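Local coordinates for SusD homolog (Bacteroides thetaiotaomicron VPI-5482, PDB 3FDH), which probably binds glycans at the bacterial cell surface as a SusD/RagB-family lipoprotein working with an outer-membrane transporter, at residues Ala116-Asn119 and Cys120-Ala124; Asp152-Gln155 and Glu156-Gln160; Thr30-Ala33 and Phe34-Ser38. All blocks are in the same frame, centred on the assembly; numbering follows the deposited sequence. Where two conformers were deposited one is given.

Contact 1 (Ala116-Asn119 and Cys120-Ala124); sequences AAYN and CALIA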
ATOM      1  N   ALA A 116      10.075  -4.400 -11.690  1.00 29.33           N
ATOM      2  CA  ALA A 116      10.896  -5.474 -11.077  1.00 28.52           C
ATOM      3  C   ALA A 116      11.243  -5.017  -9.652  1.00 29.26           C
ATOM      4  O   ALA A 116      11.174  -5.776  -8.694  1.00 29.83           O
ATOM      5  CB  ALA A 116      12.152  -5.746 -11.880  1.00 28.92           C
ATOM      6  N   ALA A 117      11.614  -3.749  -9.553  1.00 29.78           N
ATOM      7  CA  ALA A 117      11.999  -3.153  -8.284  1.00 27.94           C
ATOM      8  C   ALA A 117      10.827  -3.215  -7.337  1.00 28.92           C
ATOM      9  O   ALA A 117      10.959  -3.553  -6.164  1.00 28.89           O
ATOM     10  CB  ALA A 117      12.452  -1.689  -8.474  1.00 26.96           C
ATOM     11  N   TYR A 118       9.669  -2.896  -7.879  1.00 28.62           N
ATOM     12  CA  TYR A 118       8.453  -2.797  -7.074  1.00 27.91           C
ATOM     13  C   TYR A 118       8.096  -4.128  -6.470  1.00 29.69           C
ATOM     14  O   TYR A 118       7.745  -4.225  -5.297  1.00 29.44           O
ATOM     15  CB  TYR A 118       7.282  -2.236  -7.901  1.00 29.01           C
ATOM     16  CG  TYR A 118       6.161  -1.683  -7.065  1.00 26.69           C
ATOM     17  CD1 TYR A 118       5.235  -2.525  -6.465  1.00 32.27           C
ATOM     18  CD2 TYR A 118       6.013  -0.326  -6.891  1.00 27.56           C
ATOM     19  CE1 TYR A 118       4.189  -2.027  -5.688  1.00 30.06           C
ATOM     20  CE2 TYR A 118       4.976   0.178  -6.132  1.00 29.38           C
ATOM     21  CZ  TYR A 118       4.056  -0.678  -5.540  1.00 29.41           C
ATOM     22  OH  TYR A 118       3.022  -0.157  -4.779  1.00 30.92           O
ATOM     23  N   ASN A 119       8.220  -5.162  -7.287  1.00 28.68           N
ATOM     24  CA  ASN A 119       7.871  -6.516  -6.845  1.00 28.59           C
ATOM     25  C   ASN A 119       8.910  -7.101  -5.912  1.00 28.63           C
ATOM     26  O   ASN A 119       8.578  -7.827  -4.967  1.00 27.60           O
ATOM     27  CB  ASN A 119       7.576  -7.417  -8.032  1.00 27.33           C
ATOM     28  CG  ASN A 119       6.221  -7.106  -8.640  1.00 28.22           C
ATOM     29  OD1 ASN A 119       5.179  -7.404  -8.049  1.00 29.33           O
ATOM     30  ND2 ASN A 119       6.227  -6.465  -9.796  1.00 26.85           N
ATOM     31  N   CYS A 120      10.163  -6.733  -6.134  1.00 28.14           N
ATOM     32  CA  CYS A 120      11.216  -7.188  -5.223  1.00 28.53           C
ATOM     33  C   CYS A 120      10.984  -6.613  -3.857  1.00 29.39           C
ATOM     34  O   CYS A 120      11.222  -7.255  -2.832  1.00 30.48           O
ATOM     35  CB  CYS A 120      12.608  -6.774  -5.699  1.00 29.57           C
ATOM     36  SG  CYS A 120      13.222  -7.770  -7.109  1.00 31.35           S
ATOM     37  N   ALA A 121      10.509  -5.389  -3.849  1.00 30.05           N
ATOM     38  CA  ALA A 121      10.248  -4.679  -2.582  1.00 29.97           C
ATOM     39  C   ALA A 121       9.112  -5.343  -1.829  1.00 30.37           C
ATOM     40  O   ALA A 121       9.146  -5.482  -0.602  1.00 30.75           O
ATOM     41  CB  ALA A 121       9.914  -3.224  -2.853  1.00 28.54           C
ATOM     42  N   LEU A 122       8.085  -5.751  -2.560  1.00 29.58           N
ATOM     43  CA  LEU A 122       6.932  -6.429  -1.895  1.00 30.03           C
ATOM     44  C   LEU A 122       7.446  -7.704  -1.256  1.00 30.83           C
ATOM     45  O   LEU A 122       7.101  -8.083  -0.143  1.00 31.06           O
ATOM     46  CB  LEU A 122       5.780  -6.698  -2.890  1.00 30.70           C
ATOM     47  CG  LEU A 122       4.978  -5.481  -3.362  1.00 29.71           C
ATOM     48  CD1 LEU A 122       4.087  -5.840  -4.563  1.00 31.01           C
ATOM     49  CD2 LEU A 122       4.154  -4.876  -2.220  1.00 28.46           C
ATOM     50  N   ILE A 123       8.346  -8.354  -1.957  1.00 30.14           N
ATOM     51  CA  ILE A 123       8.902  -9.593  -1.430  1.00 29.19           C
ATOM     52  C   ILE A 123       9.661  -9.296  -0.141  1.00 28.43           C
ATOM     53  O   ILE A 123       9.481  -9.931   0.918  1.00 29.62           O
ATOM     54  CB  ILE A 123       9.882 -10.278  -2.428  1.00 29.64           C
ATOM     55  CG1 ILE A 123       9.130 -10.900  -3.611  1.00 32.42           C
ATOM     56  CG2 ILE A 123      10.642 -11.396  -1.747  1.00 30.71           C
ATOM     57  CD1 ILE A 123      10.047 -11.465  -4.691  1.00 31.26           C
ATOM     58  N   ALA A 124      10.566  -8.350  -0.272  1.00 27.78           N
ATOM     59  CA  ALA A 124      11.463  -8.019   0.828  1.00 28.26           C
ATOM     60  C   ALA A 124      10.692  -7.470   2.003  1.00 27.94           C
ATOM     61  O   ALA A 124      10.932  -7.827   3.129  1.00 29.00           O
ATOM     62  CB  ALA A 124      12.582  -7.043   0.372  1.00 28.07           C
TER

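Contact 2 (Asp152-Gln155 and Glu156-Gln160); sequences DTQQ and EIYTQ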
ATOM      1  N   ASP A 152      18.081 -14.785  -0.366  1.00 31.13           N
ATOM      2  CA  ASP A 152      18.879 -13.556  -0.313  1.00 30.15           C
ATOM      3  C   ASP A 152      18.465 -12.883   0.977  1.00 28.83           C
ATOM      4  O   ASP A 152      17.326 -13.040   1.438  1.00 29.88           O
ATOM      5  CB  ASP A 152      18.499 -12.558  -1.426  1.00 28.22           C
ATOM      6  CG  ASP A 152      18.975 -12.973  -2.808  1.00 34.18           C
ATOM      7  OD1 ASP A 152      19.612 -14.040  -2.956  1.00 28.94           O
ATOM      8  OD2 ASP A 152      18.680 -12.205  -3.747  1.00 29.41           O
ATOM      9  N   THR A 153      19.376 -12.116   1.553  1.00 29.06           N
ATOM     10  CA  THR A 153      19.036 -11.336   2.735  1.00 27.23           C
ATOM     11  C   THR A 153      18.198 -10.197   2.241  1.00 27.27           C
ATOM     12  O   THR A 153      18.272  -9.823   1.072  1.00 30.17           O
ATOM     13  CB  THR A 153      20.246 -10.738   3.454  1.00 27.94           C
ATOM     14  OG1 THR A 153      20.902  -9.791   2.591  1.00 28.66           O
ATOM     15  CG2 THR A 153      21.198 -11.843   3.923  1.00 22.20           C
ATOM     16  N   GLN A 154      17.410  -9.637   3.146  1.00 27.46           N
ATOM     17  CA  GLN A 154      16.539  -8.523   2.785  1.00 27.88           C
ATOM     18  C   GLN A 154      17.399  -7.366   2.306  1.00 28.74           C
ATOM     19  O   GLN A 154      17.022  -6.595   1.403  1.00 27.50           O
ATOM     20  CB  GLN A 154      15.686  -8.078   3.976  1.00 29.02           C
ATOM     21  CG  GLN A 154      14.520  -7.196   3.591  1.00 28.50           C
ATOM     22  CD  GLN A 154      13.974  -6.449   4.732  1.00 30.73           C
ATOM     23  OE1 GLN A 154      14.723  -5.835   5.501  1.00 30.50           O
ATOM     24  NE2 GLN A 154      12.630  -6.443   4.849  1.00 29.81           N
ATOM     25  N   GLN A 155      18.579  -7.259   2.899  1.00 28.37           N
ATOM     26  CA  GLN A 155      19.497  -6.188   2.521  1.00 29.43           C
ATOM     27  C   GLN A 155      19.956  -6.399   1.069  1.00 29.00           C
ATOM     28  O   GLN A 155      20.002  -5.462   0.283  1.00 29.42           O
ATOM     29  CB  GLN A 155      20.675  -6.070   3.479  1.00 30.42           C
ATOM     30  CG  GLN A 155      21.606  -4.911   3.156  1.00 31.47           C
ATOM     31  CD  GLN A 155      22.834  -4.879   4.084  1.00 34.28           C
ATOM     32  OE1 GLN A 155      23.133  -5.856   4.787  1.00 42.57           O
ATOM     33  NE2 GLN A 155      23.547  -3.759   4.077  1.00 38.76           N
ATOM     34  N   GLU A 156      20.250  -7.644   0.722  1.00 30.27           N
ATOM     35  CA  GLU A 156      20.653  -7.978  -0.637  1.00 30.07           C
ATOM     36  C   GLU A 156      19.545  -7.678  -1.626  1.00 29.69           C
ATOM     37  O   GLU A 156      19.797  -7.247  -2.737  1.00 28.32           O
ATOM     38  CB  GLU A 156      21.073  -9.440  -0.759  1.00 32.36           C
ATOM     39  CG  GLU A 156      22.424  -9.672  -0.166  1.00 30.18           C
ATOM     40  CD  GLU A 156      22.794 -11.122  -0.006  1.00 34.82           C
ATOM     41  OE1 GLU A 156      21.904 -11.999   0.033  1.00 31.42           O
ATOM     42  OE2 GLU A 156      23.999 -11.365   0.140  1.00 40.64           O
ATOM     43  N   ILE A 157      18.308  -7.883  -1.196  1.00 29.29           N
ATOM     44  CA  ILE A 157      17.165  -7.660  -2.088  1.00 28.37           C
ATOM     45  C   ILE A 157      17.072  -6.159  -2.327  1.00 27.30           C
ATOM     46  O   ILE A 157      16.891  -5.695  -3.459  1.00 28.22           O
ATOM     47  CB  ILE A 157      15.838  -8.261  -1.535  1.00 27.78           C
ATOM     48  CG1 ILE A 157      15.924  -9.788  -1.411  1.00 31.26           C
ATOM     49  CG2 ILE A 157      14.642  -7.842  -2.489  1.00 27.16           C
ATOM     50  CD1 ILE A 157      14.722 -10.443  -0.712  1.00 32.47           C
ATOM     51  N   TYR A 158      17.233  -5.379  -1.265  1.00 26.56           N
ATOM     52  CA  TYR A 158      17.170  -3.909  -1.385  1.00 25.82           C
ATOM     53  C   TYR A 158      18.275  -3.342  -2.287  1.00 27.96           C
ATOM     54  O   TYR A 158      18.051  -2.385  -3.044  1.00 29.92           O
ATOM     55  CB  TYR A 158      17.059  -3.165  -0.048  1.00 28.38           C
ATOM     56  CG  TYR A 158      15.588  -2.836   0.233  1.00 28.44           C
ATOM     57  CD1 TYR A 158      14.756  -3.717   0.875  1.00 31.38           C
ATOM     58  CD2 TYR A 158      15.035  -1.690  -0.248  1.00 27.49           C
ATOM     59  CE1 TYR A 158      13.429  -3.431   1.079  1.00 27.14           C
ATOM     60  CE2 TYR A 158      13.704  -1.403  -0.084  1.00 29.59           C
ATOM     61  CZ  TYR A 158      12.901  -2.273   0.597  1.00 29.23           C
ATOM     62  OH  TYR A 158      11.581  -1.955   0.782  1.00 28.70           O
ATOM     63  N   THR A 159      19.447  -3.961  -2.254  1.00 29.69           N
ATOM     64  CA  THR A 159      20.505  -3.528  -3.142  1.00 29.20           C
ATOM     65  C   THR A 159      20.035  -3.736  -4.586  1.00 30.41           C
ATOM     66  O   THR A 159      20.283  -2.910  -5.446  1.00 31.81           O
ATOM     67  CB  THR A 159      21.799  -4.301  -2.911  1.00 31.05           C
ATOM     68  OG1 THR A 159      22.301  -3.962  -1.611  1.00 30.41           O
ATOM     69  CG2 THR A 159      22.835  -3.926  -3.971  1.00 29.79           C
ATOM     70  N   GLN A 160      19.323  -4.832  -4.821  1.00 30.00           N
ATOM     71  CA  GLN A 160      18.827  -5.175  -6.161  1.00 29.90           C
ATOM     72  C   GLN A 160      17.730  -4.231  -6.569  1.00 29.35           C
ATOM     73  O   GLN A 160      17.621  -3.811  -7.712  1.00 30.57           O
ATOM     74  CB  GLN A 160      18.336  -6.621  -6.236  1.00 29.55           C
ATOM     75  CG  GLN A 160      19.439  -7.625  -6.029  1.00 31.75           C
ATOM     76  CD  GLN A 160      18.937  -9.065  -5.889  1.00 34.91           C
ATOM     77  OE1 GLN A 160      18.487  -9.690  -6.860  1.00 35.28           O
ATOM     78  NE2 GLN A 160      19.102  -9.624  -4.692  1.00 33.49           N
TER

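Contact 3 (Thr30-Ala33 and Phe34-Ser38); sequences TSTA and FSNAS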
ATOM      1  N   THR A  30      -0.683  -4.814 -14.711  1.00 29.05           N
ATOM      2  CA  THR A  30      -2.012  -5.227 -14.255  1.00 28.24           C
ATOM      3  C   THR A  30      -1.901  -6.076 -12.997  1.00 28.65           C
ATOM      4  O   THR A  30      -2.573  -5.860 -11.975  1.00 28.76           O
ATOM      5  CB  THR A  30      -2.725  -6.037 -15.323  1.00 29.41           C
ATOM      6  OG1 THR A  30      -2.950  -5.216 -16.484  1.00 25.98           O
ATOM      7  CG2 THR A  30      -4.061  -6.531 -14.797  1.00 27.50           C
ATOM      8  N   SER A  31      -1.030  -7.053 -13.089  1.00 29.04           N
ATOM      9  CA  SER A  31      -0.829  -7.974 -11.966  0.70 30.31           C
ATOM     10  C   SER A  31      -0.214  -7.306 -10.743  1.00 30.05           C
ATOM     11  O   SER A  31      -0.599  -7.621  -9.597  1.00 29.47           O
ATOM     12  CB  SER A  31      -0.032  -9.216 -12.387  0.70 30.17           C
ATOM     13  OG  SER A  31       1.315  -8.916 -12.669  0.70 35.86           O
ATOM     14  N   THR A  32       0.701  -6.374 -10.979  1.00 28.18           N
ATOM     15  CA  THR A  32       1.361  -5.654  -9.880  1.00 29.14           C
ATOM     16  C   THR A  32       0.353  -4.809  -9.102  1.00 28.91           C
ATOM     17  O   THR A  32       0.378  -4.761  -7.867  1.00 32.32           O
ATOM     18  CB  THR A  32       2.596  -4.855 -10.342  1.00 29.38           C
ATOM     19  OG1 THR A  32       3.542  -5.776 -10.910  1.00 27.17           O
ATOM     20  CG2 THR A  32       3.241  -4.157  -9.162  1.00 28.83           C
ATOM     21  N   ALA A  33      -0.550  -4.174  -9.823  1.00 28.44           N
ATOM     22  CA  ALA A  33      -1.560  -3.317  -9.185  1.00 30.53           C
ATOM     23  C   ALA A  33      -2.644  -4.155  -8.542  1.00 31.15           C
ATOM     24  O   ALA A  33      -2.844  -4.166  -7.328  1.00 30.53           O
ATOM     25  CB  ALA A  33      -2.152  -2.359 -10.202  1.00 30.17           C
ATOM     26  N   PHE A  34      -3.318  -4.902  -9.390  1.00 31.15           N
ATOM     27  CA  PHE A  34      -4.498  -5.664  -8.970  1.00 30.38           C
ATOM     28  C   PHE A  34      -4.269  -6.788  -7.945  1.00 29.42           C
ATOM     29  O   PHE A  34      -5.020  -6.907  -6.968  1.00 30.83           O
ATOM     30  CB  PHE A  34      -5.233  -6.240 -10.180  1.00 30.85           C
ATOM     31  CG  PHE A  34      -6.559  -6.822  -9.826  1.00 32.77           C
ATOM     32  CD1 PHE A  34      -7.689  -6.020  -9.786  1.00 36.38           C
ATOM     33  CD2 PHE A  34      -6.678  -8.154  -9.507  1.00 35.89           C
ATOM     34  CE1 PHE A  34      -8.939  -6.550  -9.427  1.00 38.47           C
ATOM     35  CE2 PHE A  34      -7.924  -8.696  -9.151  1.00 37.64           C
ATOM     36  CZ  PHE A  34      -9.052  -7.878  -9.116  1.00 35.24           C
ATOM     37  N   SER A  35      -3.262  -7.610  -8.191  1.00 28.80           N
ATOM     38  CA  SER A  35      -3.020  -8.794  -7.371  1.00 30.18           C
ATOM     39  C   SER A  35      -1.924  -8.705  -6.321  1.00 29.65           C
ATOM     40  O   SER A  35      -1.995  -9.332  -5.270  1.00 29.18           O
ATOM     41  CB  SER A  35      -2.673  -9.968  -8.283  1.00 31.10           C
ATOM     42  OG  SER A  35      -3.734 -10.268  -9.181  1.00 30.90           O
ATOM     43  N   ASN A  36      -0.888  -7.956  -6.645  1.00 28.98           N
ATOM     44  CA  ASN A  36       0.293  -7.872  -5.822  1.00 29.80           C
ATOM     45  C   ASN A  36       0.273  -6.811  -4.757  1.00 30.19           C
ATOM     46  O   ASN A  36       0.391  -7.130  -3.581  1.00 29.67           O
ATOM     47  CB  ASN A  36       1.524  -7.721  -6.703  1.00 30.75           C
ATOM     48  CG  ASN A  36       1.666  -8.883  -7.669  1.00 29.16           C
ATOM     49  OD1 ASN A  36       0.872  -9.847  -7.613  1.00 28.75           O
ATOM     50  ND2 ASN A  36       2.640  -8.806  -8.555  1.00 26.93           N
ATOM     51  N   ALA A  37       0.216  -5.561  -5.188  1.00 29.68           N
ATOM     52  CA  ALA A  37       0.120  -4.400  -4.262  1.00 29.85           C
ATOM     53  C   ALA A  37      -1.250  -4.283  -3.557  1.00 29.37           C
ATOM     54  O   ALA A  37      -1.323  -4.020  -2.349  1.00 28.25           O
ATOM     55  CB  ALA A  37       0.395  -3.075  -5.010  1.00 27.04           C
ATOM     56  N   SER A  38      -2.331  -4.528  -4.273  1.00 28.26           N
ATOM     57  CA  SER A  38      -3.624  -4.210  -3.682  1.00 28.10           C
ATOM     58  C   SER A  38      -4.586  -5.380  -3.582  1.00 29.41           C
ATOM     59  O   SER A  38      -5.777  -5.178  -3.425  1.00 31.12           O
ATOM     60  CB  SER A  38      -4.242  -3.055  -4.434  1.00 30.16           C
ATOM     61  OG  SER A  38      -5.456  -2.632  -3.823  1.00 27.14           O
TER

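Contact 1 (Ala116-Asn119 and Cys120-Ala124)
Tyr118 and Leu122, one helical turn apart, make the clearest side-chain contact here: methyl CD1 of Leu122 lies at the ring edge of Tyr118, near the ring plane, 4.0 Å from CE1. Chi1 of -161° swings the tyrosine ring out from the helix on the side away from its own backbone N, and the leucine crosses it at a slant. The same methyl is 4.0 Å from Asn119 OD1, so it touches both an aromatic edge and an amide oxygen. On another face, Cys120 turns its SG back to within 3.3 Å of Ala116 O, while Ile123 CG1 lies 3.4 Å from Asn119 O.

Beneath these contacts runs the regular i to i+4 backbone pattern, from Cys120 N to Ala116 O (2.9 Å) through to Ile123 N to Asn119 O (3.1 Å). It fixes the spacing at which the side chains meet.

Further out, the residue types match the neighbours. The small Ala116, Ala117 and Cys120 let helix 154-171 come close, touching Tyr164, Leu165 and Ile161 in turn. Tyr118 suits a boundary between helices because its ring packs on Phe197, Leu201 and Tyr205 while its OH is hydrogen-bonded to Leu332 O. Asn119 is buried but not left wanting, since ND2 donates to Met115 O and OD1 finds its partner on helix 21-37. Helix 106-127 is thus a buried helix here, packed by helices 21-37, 76-95, 154-171 and 191-208, consistent with the alpha-helical, TPR-related fold of SusD-like proteins.

Contact 2 (Asp152-Gln155 and Glu156-Gln160)
Thr153 and Glu156 are brought together by their first torsions. Thr153 has OG1 tucked between its backbone N and carbonyl carbon (chi1 64°), directed at the start of the helix, while Glu156 sends CG anti to its carbonyl carbon and runs on extended, back toward the residue that caps it. Two reciprocal bonds result. Glu156 N donates to Thr153 OG1 at 2.9 Å, and Thr153 N donates to Glu156 OE1 at 3.0 Å, a nearly straight bond of 167° that reaches the oxygen from above the carboxylate plane. Threonine suits the N-cap because its short hydroxyl can take up a first-turn N-H, and glutamate three residues later has the length to bring its carboxylate back to the N-H of Thr153.

Asp152 makes a second clasp, two turns long. Its OD2 accepts from Gln160 NE2 at 2.8 Å on the anti side, well out of the carboxylate plane, with the carboxylate and amide planes 54° apart. The other hydrogen of that amide is used as well: NE2 also donates to Glu156 O at 3.2 Å, meeting it above the carbonyl plane, on the face opposite Gln160 N. Two bonds therefore hold the glutamine amide against rotation. Asp152 CB rests on Ile157 CG1 at 3.8 Å, the apolar side of the same junction.

The carboxylates of Asp152 and Glu156 come near each other, OD1 to OE1 4.3 Å, with their planes almost perpendicular. Lys150, in a salt bridge with Asp152 and a long, weak ion pair with Glu156, probably eases that repulsion, as may the positive end of the helix dipole. The reciprocal Thr153 and Glu156 bonds are a capping box, which here begins helix 154-171.

Contact 3 (Thr30-Ala33 and Phe34-Ser38)
Ser31 and Asn36 meet where helix 21-37 widens into a pi-type turn, its last turn before Ser38 leaves helical geometry.

The backbone bonds record the change. Phe34 N still reaches four residues back, to Thr30 O at 2.9 Å. Ser31 O then serves two donors, Ser35 N and Asn36 N, each at 3.0 Å; the first lies above the carbonyl plane and the second nearly along the C=O direction, so this oxygen is the pivot between the alpha and pi spacing. Ala37 N follows with a five-residue bond to Thr32 O at 2.8 Å, almost straight at 169°, and Ser38 N makes a weak one to Ala33 O.

Among the polar side chains, Asn36 stands out. With CG beside its own backbone N (chi1 -59°), its amide folds back over the preceding turn, and CG comes within 3.2 Å of Ser31 O. ND2 donates outward to Asn119 OD1 and Ser85 OG, a fitting use of a buried amide between helices. Thr32, whose OG1 accepts from Asn119 and bonds to Val28 O, lies across from it at a slant. With an alanine in place of Asn36, Asn119 OD1 and Ser85 OG would probably be left without this donor, and a gap would open over Ser31 O where the amide lay.

The apolar contacts are made largely by small residues: Ala33 and Ala37 lie against Leu332, and Ala37 also meets Tyr118. Phe34 carries its ring outward to Pro250 and Tyr243, away from the turn, and Ser35 OG lies at the edge of that ring, in its plane. Within the turn itself, Ala37 CB stands 3.3 Å from Thr32 O.

Along the chain contact 3 comes first, on helix 21-37, then contact 1 on helix 106-127 and contact 2 at the start of helix 154-171. In space contact 1 lies between the others: its centre is about 10 Å from that of contact 2 and about 12 Å from that of contact 3, while the centres of contacts 2 and 3 are about 22 Å apart and their nearest atoms about 13 Å. Polar pairing joins contact 1 to contact 3, while contact 2 meets it through Gln154 NE2 on Ala124 O and Ile157 packed on Ala124. Three helices separated along the chain are thereby bound side by side within one SusD-family region, through polar as well as apolar contacts.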